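Local coordinates for protein methylocystis parvus OBBP MbnE (Methylocystis parvus OBBP, PDB 5ICQ) that probably binds the copper chelator methanobactin in the periplasm, as a solute-binding protein thought to serve its uptake, at residues T109-D121 against R126-S138. Residues are numbered along the deposited sequence; the frame is centred on the assembly and turned at random.
Sequences TLYPLIAQSIDID and RVTFHLDPRAHFS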
ATOM      1  N   THR A 109       2.684 -10.539  10.150  1.00 10.81           N
ATOM      2  CA  THR A 109       2.888 -11.846  10.769  1.00 12.57           C
ATOM      3  C   THR A 109       2.210 -12.911   9.922  1.00 11.34           C
ATOM      4  O   THR A 109       1.097 -12.701   9.425  1.00  8.04           O
ATOM      5  CB  THR A 109       2.343 -11.919  12.209  1.00  8.94           C
ATOM      6  OG1 THR A 109       2.959 -10.910  13.020  1.00 13.14           O
ATOM      7  CG2 THR A 109       2.647 -13.285  12.842  1.00  9.54           C
ATOM      8  N   LEU A 110       2.896 -14.043   9.750  1.00  9.58           N
ATOM      9  CA  LEU A 110       2.435 -15.140   8.909  1.00 11.86           C
ATOM     10  C   LEU A 110       2.183 -16.385   9.749  1.00 12.95           C
ATOM     11  O   LEU A 110       2.898 -16.641  10.716  1.00 12.75           O
ATOM     12  CB  LEU A 110       3.470 -15.472   7.834  1.00 14.12           C
ATOM     13  CG  LEU A 110       3.902 -14.270   6.998  1.00 12.44           C
ATOM     14  CD1 LEU A 110       5.005 -14.693   6.037  1.00 10.06           C
ATOM     15  CD2 LEU A 110       2.702 -13.712   6.231  1.00 11.44           C
ATOM     16  N   TYR A 111       1.190 -17.179   9.348  1.00 10.49           N
ATOM     17  CA  TYR A 111       0.788 -18.386  10.051  1.00  9.56           C
ATOM     18  C   TYR A 111       0.652 -19.535   9.061  1.00  9.98           C
ATOM     19  O   TYR A 111       0.616 -19.306   7.851  1.00 10.99           O
ATOM     20  CB  TYR A 111      -0.527 -18.144  10.807  1.00 10.34           C
ATOM     21  CG  TYR A 111      -0.314 -17.178  11.963  1.00 11.97           C
ATOM     22  CD1 TYR A 111       0.237 -17.616  13.166  1.00 14.27           C
ATOM     23  CD2 TYR A 111      -0.635 -15.823  11.836  1.00 13.08           C
ATOM     24  CE1 TYR A 111       0.452 -16.725  14.231  1.00 13.45           C
ATOM     25  CE2 TYR A 111      -0.435 -14.925  12.895  1.00 11.10           C
ATOM     26  CZ  TYR A 111       0.123 -15.388  14.085  1.00 11.31           C
ATOM     27  OH  TYR A 111       0.351 -14.509  15.145  1.00 14.65           O
ATOM     28  N   PRO A 112       0.658 -20.788   9.537  1.00 12.71           N
ATOM     29  CA  PRO A 112       0.746 -21.924   8.602  1.00 11.13           C
ATOM     30  C   PRO A 112      -0.391 -21.963   7.587  1.00 13.71           C
ATOM     31  O   PRO A 112      -1.553 -21.665   7.891  1.00  8.08           O
ATOM     32  CB  PRO A 112       0.710 -23.152   9.521  1.00  8.49           C
ATOM     33  CG  PRO A 112       1.351 -22.644  10.829  1.00 11.83           C
ATOM     34  CD  PRO A 112       0.829 -21.216  10.939  1.00 12.19           C
ATOM     35  N   LEU A 113      -0.030 -22.347   6.364  1.00 11.40           N
ATOM     36  CA  LEU A 113      -0.997 -22.650   5.316  1.00  9.09           C
ATOM     37  C   LEU A 113      -0.491 -23.911   4.618  1.00  8.46           C
ATOM     38  O   LEU A 113      -0.502 -24.987   5.224  1.00 10.04           O
ATOM     39  CB  LEU A 113      -1.175 -21.465   4.357  1.00  6.61           C
ATOM     40  CG  LEU A 113      -2.371 -21.545   3.380  1.00  9.60           C
ATOM     41  CD1 LEU A 113      -3.663 -22.058   4.065  1.00 10.70           C
ATOM     42  CD2 LEU A 113      -2.628 -20.202   2.702  1.00 10.60           C
ATOM     43  N   ILE A 114      -0.005 -23.802   3.379  1.00 11.08           N
ATOM     44  CA  ILE A 114       0.555 -24.986   2.722  1.00  7.90           C
ATOM     45  C   ILE A 114       1.749 -25.523   3.510  1.00 12.82           C
ATOM     46  O   ILE A 114       1.939 -26.741   3.625  1.00 12.46           O
ATOM     47  CB  ILE A 114       0.922 -24.673   1.261  1.00 13.64           C
ATOM     48  CG1 ILE A 114      -0.344 -24.523   0.420  1.00 13.53           C
ATOM     49  CG2 ILE A 114       1.808 -25.782   0.671  1.00 11.79           C
ATOM     50  CD1 ILE A 114      -0.096 -23.934  -0.966  1.00 11.27           C
ATOM     51  N   ALA A 115       2.563 -24.634   4.083  1.00 10.63           N
ATOM     52  CA  ALA A 115       3.586 -25.063   5.033  1.00 10.48           C
ATOM     53  C   ALA A 115       2.961 -25.174   6.417  1.00 13.68           C
ATOM     54  O   ALA A 115       2.416 -24.192   6.936  1.00 11.92           O
ATOM     55  CB  ALA A 115       4.761 -24.082   5.065  1.00 11.44           C
ATOM     56  N   GLN A 116       3.048 -26.363   7.026  1.00 13.26           N
ATOM     57  CA  GLN A 116       2.490 -26.533   8.361  1.00 17.23           C
ATOM     58  C   GLN A 116       3.415 -26.010   9.454  1.00 15.15           C
ATOM     59  O   GLN A 116       2.939 -25.723  10.556  1.00 17.44           O
ATOM     60  CB  GLN A 116       2.136 -28.005   8.621  1.00 19.04           C
ATOM     61  CG  GLN A 116       3.295 -28.925   8.893  1.00 26.78           C
ATOM     62  CD  GLN A 116       2.828 -30.344   9.214  1.00 39.06           C
ATOM     63  OE1 GLN A 116       1.745 -30.761   8.795  1.00 37.67           O
ATOM     64  NE2 GLN A 116       3.634 -31.080   9.969  1.00 38.40           N
ATOM     65  N   SER A 117       4.707 -25.846   9.174  1.00 16.01           N
ATOM     66  CA  SER A 117       5.626 -25.263  10.149  1.00 14.86           C
ATOM     67  C   SER A 117       6.872 -24.798   9.413  1.00 23.48           C
ATOM     68  O   SER A 117       7.063 -25.094   8.229  1.00 19.36           O
ATOM     69  CB  SER A 117       5.981 -26.258  11.266  1.00 19.05           C
ATOM     70  OG  SER A 117       6.819 -27.295  10.780  1.00 19.45           O
ATOM     71  N   ILE A 118       7.721 -24.058  10.140  1.00 18.75           N
ATOM     72  CA  ILE A 118       8.939 -23.504   9.572  0.76 21.45           C
ATOM     73  C   ILE A 118      10.102 -23.739  10.527  1.00 28.38           C
ATOM     74  O   ILE A 118       9.937 -23.861  11.746  1.00 29.44           O
ATOM     75  CB  ILE A 118       8.815 -21.997   9.243  0.76 24.05           C
ATOM     76  CG1 ILE A 118       8.511 -21.185  10.501  0.76 25.80           C
ATOM     77  CG2 ILE A 118       7.743 -21.754   8.185  0.76 25.34           C
ATOM     78  CD1 ILE A 118       8.777 -19.713  10.322  0.76 27.83           C
ATOM     79  N   ASP A 119      11.293 -23.849   9.941  1.00 23.40           N
ATOM     80  CA  ASP A 119      12.553 -23.889  10.676  1.00 27.14           C
ATOM     81  C   ASP A 119      13.348 -22.663  10.268  1.00 25.51           C
ATOM     82  O   ASP A 119      13.737 -22.539   9.105  1.00 23.59           O
ATOM     83  CB  ASP A 119      13.365 -25.147  10.370  1.00 33.80           C
ATOM     84  CG  ASP A 119      12.785 -26.385  11.004  1.00 52.78           C
ATOM     85  OD1 ASP A 119      13.134 -27.492  10.545  1.00 61.11           O
ATOM     86  OD2 ASP A 119      11.986 -26.252  11.956  1.00 61.65           O
ATOM     87  N   ILE A 120      13.595 -21.761  11.213  1.00 22.89           N
ATOM     88  CA  ILE A 120      14.298 -20.525  10.901  1.00 22.86           C
ATOM     89  C   ILE A 120      15.149 -20.139  12.099  1.00 28.88           C
ATOM     90  O   ILE A 120      14.796 -20.419  13.249  1.00 25.02           O
ATOM     91  CB  ILE A 120      13.295 -19.414  10.510  1.00 19.57           C
ATOM     92  CG1 ILE A 120      14.012 -18.211   9.902  1.00 18.20           C
ATOM     93  CG2 ILE A 120      12.431 -19.018  11.706  1.00 23.34           C
ATOM     94  CD1 ILE A 120      13.048 -17.149   9.345  1.00 21.46           C
ATOM     95  N   ASP A 121      16.299 -19.529  11.823  1.00 27.44           N
ATOM     96  CA  ASP A 121      17.171 -19.069  12.891  1.00 31.55           C
ATOM     97  C   ASP A 121      16.927 -17.592  13.166  1.00 32.79           C
ATOM     98  O   ASP A 121      16.392 -16.872  12.319  1.00 27.93           O
ATOM     99  CB  ASP A 121      18.643 -19.312  12.527  1.00 32.54           C
ATOM    100  CG  ASP A 121      19.066 -18.602  11.255  1.00 35.79           C
ATOM    101  OD1 ASP A 121      18.208 -18.371  10.379  1.00 35.55           O
ATOM    102  OD2 ASP A 121      20.268 -18.277  11.126  1.00 33.30           O
ATOM    103  N   ARG A 126      18.839 -18.853   7.117  1.00 22.75           N
ATOM    104  CA  ARG A 126      18.225 -20.070   6.578  1.00 23.16           C
ATOM    105  C   ARG A 126      16.755 -20.086   6.910  1.00 26.95           C
ATOM    106  O   ARG A 126      16.364 -19.701   8.015  1.00 29.76           O
ATOM    107  CB  ARG A 126      18.753 -21.347   7.215  1.00 27.89           C
ATOM    108  CG  ARG A 126      19.600 -22.205   6.374  1.00 46.35           C
ATOM    109  CD  ARG A 126      20.847 -21.457   6.133  1.00 61.46           C
ATOM    110  NE  ARG A 126      21.891 -22.133   5.406  1.00 66.99           N
ATOM    111  CZ  ARG A 126      22.634 -21.556   4.446  1.00 73.16           C
ATOM    112  NH1 ARG A 126      22.297 -20.325   4.048  1.00 70.19           N
ATOM    113  NH2 ARG A 126      23.586 -22.261   3.882  1.00 78.56           N
ATOM    114  N   VAL A 127      15.976 -20.709   6.033  1.00 26.97           N
ATOM    115  CA  VAL A 127      14.606 -21.071   6.376  1.00 23.67           C
ATOM    116  C   VAL A 127      14.219 -22.339   5.627  1.00 20.89           C
ATOM    117  O   VAL A 127      14.451 -22.451   4.419  1.00 22.42           O
ATOM    118  CB  VAL A 127      13.626 -19.919   6.083  1.00 20.87           C
ATOM    119  CG1 VAL A 127      13.700 -19.471   4.615  1.00 22.63           C
ATOM    120  CG2 VAL A 127      12.208 -20.315   6.481  1.00 18.05           C
ATOM    121  N   THR A 128      13.655 -23.302   6.351  1.00 20.35           N
ATOM    122  CA  THR A 128      13.089 -24.510   5.764  1.00 22.10           C
ATOM    123  C   THR A 128      11.595 -24.549   6.046  1.00 23.44           C
ATOM    124  O   THR A 128      11.164 -24.346   7.187  1.00 20.13           O
ATOM    125  CB  THR A 128      13.756 -25.777   6.309  1.00 22.36           C
ATOM    126  OG1 THR A 128      15.142 -25.783   5.941  1.00 24.72           O
ATOM    127  CG2 THR A 128      13.083 -27.027   5.734  1.00 20.62           C
ATOM    128  N   PHE A 129      10.812 -24.811   5.008  1.00 16.49           N
ATOM    129  CA  PHE A 129       9.369 -24.965   5.131  1.00 11.50           C
ATOM    130  C   PHE A 129       9.029 -26.447   5.150  1.00 14.89           C
ATOM    131  O   PHE A 129       9.470 -27.196   4.273  1.00 17.25           O
ATOM    132  CB  PHE A 129       8.651 -24.274   3.976  1.00 13.36           C
ATOM    133  CG  PHE A 129       8.857 -22.792   3.950  1.00 13.32           C
ATOM    134  CD1 PHE A 129       8.033 -21.955   4.685  1.00 13.23           C
ATOM    135  CD2 PHE A 129       9.871 -22.233   3.190  1.00 16.33           C
ATOM    136  CE1 PHE A 129       8.216 -20.565   4.666  1.00 14.53           C
ATOM    137  CE2 PHE A 129      10.064 -20.851   3.164  1.00 15.86           C
ATOM    138  CZ  PHE A 129       9.236 -20.016   3.904  1.00 13.32           C
ATOM    139  N   HIS A 130       8.258 -26.865   6.150  1.00 16.02           N
ATOM    140  CA  HIS A 130       7.720 -28.221   6.220  1.00 16.36           C
ATOM    141  C   HIS A 130       6.308 -28.198   5.650  1.00 11.23           C
ATOM    142  O   HIS A 130       5.406 -27.605   6.248  1.00 17.60           O
ATOM    143  CB  HIS A 130       7.700 -28.733   7.658  1.00 18.28           C
ATOM    144  CG  HIS A 130       9.049 -29.028   8.224  1.00 38.69           C
ATOM    145  ND1 HIS A 130       9.980 -28.045   8.482  1.00 47.31           N
ATOM    146  CD2 HIS A 130       9.618 -30.197   8.605  1.00 40.45           C
ATOM    147  CE1 HIS A 130      11.068 -28.597   8.987  1.00 43.65           C
ATOM    148  NE2 HIS A 130      10.873 -29.900   9.078  1.00 45.92           N
ATOM    149  N   LEU A 131       6.108 -28.862   4.509  1.00 14.52           N
ATOM    150  CA  LEU A 131       4.824 -28.807   3.823  1.00 14.16           C
ATOM    151  C   LEU A 131       3.793 -29.710   4.486  1.00 19.46           C
ATOM    152  O   LEU A 131       4.116 -30.800   4.967  1.00 18.89           O
ATOM    153  CB  LEU A 131       4.987 -29.209   2.356  1.00 19.42           C
ATOM    154  CG  LEU A 131       6.092 -28.476   1.595  1.00 18.14           C
ATOM    155  CD1 LEU A 131       6.134 -28.933   0.143  1.00 21.96           C
ATOM    156  CD2 LEU A 131       5.872 -26.986   1.688  1.00 17.82           C
ATOM    157  N   ASP A 132       2.543 -29.260   4.483  1.00 13.30           N
ATOM    158  CA  ASP A 132       1.444 -30.041   5.057  1.00 13.57           C
ATOM    159  C   ASP A 132       1.102 -31.189   4.114  1.00 21.44           C
ATOM    160  O   ASP A 132       0.717 -30.934   2.963  1.00 13.54           O
ATOM    161  CB  ASP A 132       0.215 -29.156   5.269  1.00 11.03           C
ATOM    162  CG  ASP A 132      -0.832 -29.801   6.177  1.00 18.42           C
ATOM    163  OD1 ASP A 132      -1.056 -31.025   6.072  1.00 19.17           O
ATOM    164  OD2 ASP A 132      -1.418 -29.072   7.006  1.00 18.40           O
ATOM    165  N   PRO A 133       1.202 -32.450   4.550  1.00 13.66           N
ATOM    166  CA  PRO A 133       0.893 -33.569   3.646  1.00 15.86           C
ATOM    167  C   PRO A 133      -0.569 -33.629   3.227  1.00 19.66           C
ATOM    168  O   PRO A 133      -0.894 -34.366   2.282  1.00 17.25           O
ATOM    169  CB  PRO A 133       1.300 -34.806   4.466  1.00 23.39           C
ATOM    170  CG  PRO A 133       1.189 -34.366   5.889  1.00 27.89           C
ATOM    171  CD  PRO A 133       1.570 -32.905   5.906  1.00 20.02           C
ATOM    172  N   ARG A 134      -1.454 -32.875   3.881  1.00 14.73           N
ATOM    173  CA  ARG A 134      -2.847 -32.796   3.454  1.00 15.32           C
ATOM    174  C   ARG A 134      -3.042 -31.922   2.218  1.00 13.59           C
ATOM    175  O   ARG A 134      -4.094 -32.006   1.575  1.00 12.55           O
ATOM    176  CB  ARG A 134      -3.715 -32.242   4.590  1.00 22.97           C
ATOM    177  CG  ARG A 134      -3.702 -33.046   5.881  1.00 27.72           C
ATOM    178  CD  ARG A 134      -4.392 -32.267   7.019  1.00 31.14           C
ATOM    179  NE  ARG A 134      -3.501 -31.273   7.631  1.00 30.17           N
ATOM    180  CZ  ARG A 134      -3.819 -30.512   8.675  1.00 34.21           C
ATOM    181  NH1 ARG A 134      -5.012 -30.622   9.251  1.00 37.42           N
ATOM    182  NH2 ARG A 134      -2.936 -29.645   9.157  1.00 29.31           N
ATOM    183  N   ALA A 135      -2.073 -31.080   1.872  1.00 12.20           N
ATOM    184  CA  ALA A 135      -2.299 -30.059   0.854  1.00 12.93           C
ATOM    185  C   ALA A 135      -2.373 -30.667  -0.542  1.00 12.92           C
ATOM    186  O   ALA A 135      -1.539 -31.498  -0.914  1.00 12.20           O
ATOM    187  CB  ALA A 135      -1.178 -29.015   0.900  1.00 11.41           C
ATOM    188  N   HIS A 136      -3.358 -30.227  -1.330  1.00  8.62           N
ATOM    189  CA  HIS A 136      -3.458 -30.668  -2.719  1.00  8.06           C
ATOM    190  C   HIS A 136      -4.081 -29.578  -3.573  1.00 10.01           C
ATOM    191  O   HIS A 136      -4.809 -28.716  -3.076  1.00 11.54           O
ATOM    192  CB  HIS A 136      -4.258 -31.977  -2.868  1.00  6.93           C
ATOM    193  CG  HIS A 136      -5.647 -31.934  -2.312  1.00  9.32           C
ATOM    194  ND1 HIS A 136      -6.699 -31.318  -2.962  1.00  9.65           N
ATOM    195  CD2 HIS A 136      -6.172 -32.487  -1.191  1.00 12.84           C
ATOM    196  CE1 HIS A 136      -7.803 -31.469  -2.249  1.00  9.93           C
ATOM    197  NE2 HIS A 136      -7.509 -32.173  -1.169  1.00 12.12           N
ATOM    198  N   PHE A 137      -3.768 -29.613  -4.869  1.00  9.12           N
ATOM    199  CA  PHE A 137      -4.418 -28.700  -5.795  1.00  7.76           C
ATOM    200  C   PHE A 137      -5.864 -29.139  -5.994  1.00 13.44           C
ATOM    201  O   PHE A 137      -6.289 -30.204  -5.530  1.00 11.35           O
ATOM    202  CB  PHE A 137      -3.655 -28.643  -7.125  1.00  5.00           C
ATOM    203  CG  PHE A 137      -2.246 -28.127  -6.990  1.00 10.65           C
ATOM    204  CD1 PHE A 137      -1.163 -29.001  -6.960  1.00 10.01           C
ATOM    205  CD2 PHE A 137      -2.007 -26.765  -6.862  1.00  8.67           C
ATOM    206  CE1 PHE A 137       0.134 -28.519  -6.832  1.00 11.72           C
ATOM    207  CE2 PHE A 137      -0.715 -26.281  -6.723  1.00  9.31           C
ATOM    208  CZ  PHE A 137       0.349 -27.148  -6.697  1.00 11.43           C
ATOM    209  N   SER A 138      -6.634 -28.303  -6.688  1.00 11.20           N
ATOM    210  CA  SER A 138      -8.065 -28.557  -6.772  1.00 10.78           C
ATOM    211  C   SER A 138      -8.410 -29.725  -7.685  1.00 13.55           C
ATOM    212  O   SER A 138      -9.574 -30.138  -7.703  1.00 14.60           O
ATOM    213  CB  SER A 138      -8.804 -27.292  -7.216  1.00 11.31           C
ATOM    214  OG  SER A 138      -8.556 -27.001  -8.573  1.00 16.54           O
TER
HETATM  215  O   HOH W   1      -0.861 -26.344   7.553  1.00 16.87           O
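Ala115 CB meets Phe129 CD1 at 3.9 Å on the buried face of an antiparallel strand pair. Val127 CG2 lies over one face of the ring, toward its rim. In the modelled conformer Ile118 sits side by side with Phe129 and points the same way, its CG2 also close to CD1. Helix 193-198 packs against this apolar side through Pro194 and Ala198.

The other face carries Ser117, Asp119, Thr128 and His130 and is looser and partly open to solvent. Ser117 OG approaches His130 CB at 3.5 Å. Asp119 and Thr128 exchange two backbone hydrogen bonds. The exposed Gln116 side chain crosses Asp132 at about a right angle, its amide plane turned 80° from the carboxylate, and its OE1 rests near Pro133 CD.

Beyond the bulge the two segments stay joined by a straight bond from Asp132 N to Ile114 O (2.7 Å, 171° at the hydrogen). Asp132 CG is anti to the backbone N (chi1 -165°), which carries the buried carboxylate to Arg134. Arg134 grips it side-on, NE to OD1 and NH2 to OD2, both on syn lone pairs. Arg134 N also reaches OD1 from the anti side, closing an Asx turn. A water links OD2 to Leu113 O. With an alanine in place of Asp132, the Arg134 guanidinium would probably lose its charge mate, Leu113 O its water link and the turn its side-chain bond to Arg134 N.

At the far end Arg126 N makes a weak bond to Asp121 OD1. Asp121 OD2 is hydrogen-bonded to Thr125 OG1, and the Arg126 guanidinium pairs with Asp184. His130 O accepts from Gln116 N at 2.8 Å and, weakly, from Ser117 N. Two residues facing one make this a beta hairpin interrupted by a classic beta bulge, within an antiparallel sheet of this family 5 solute-binding protein.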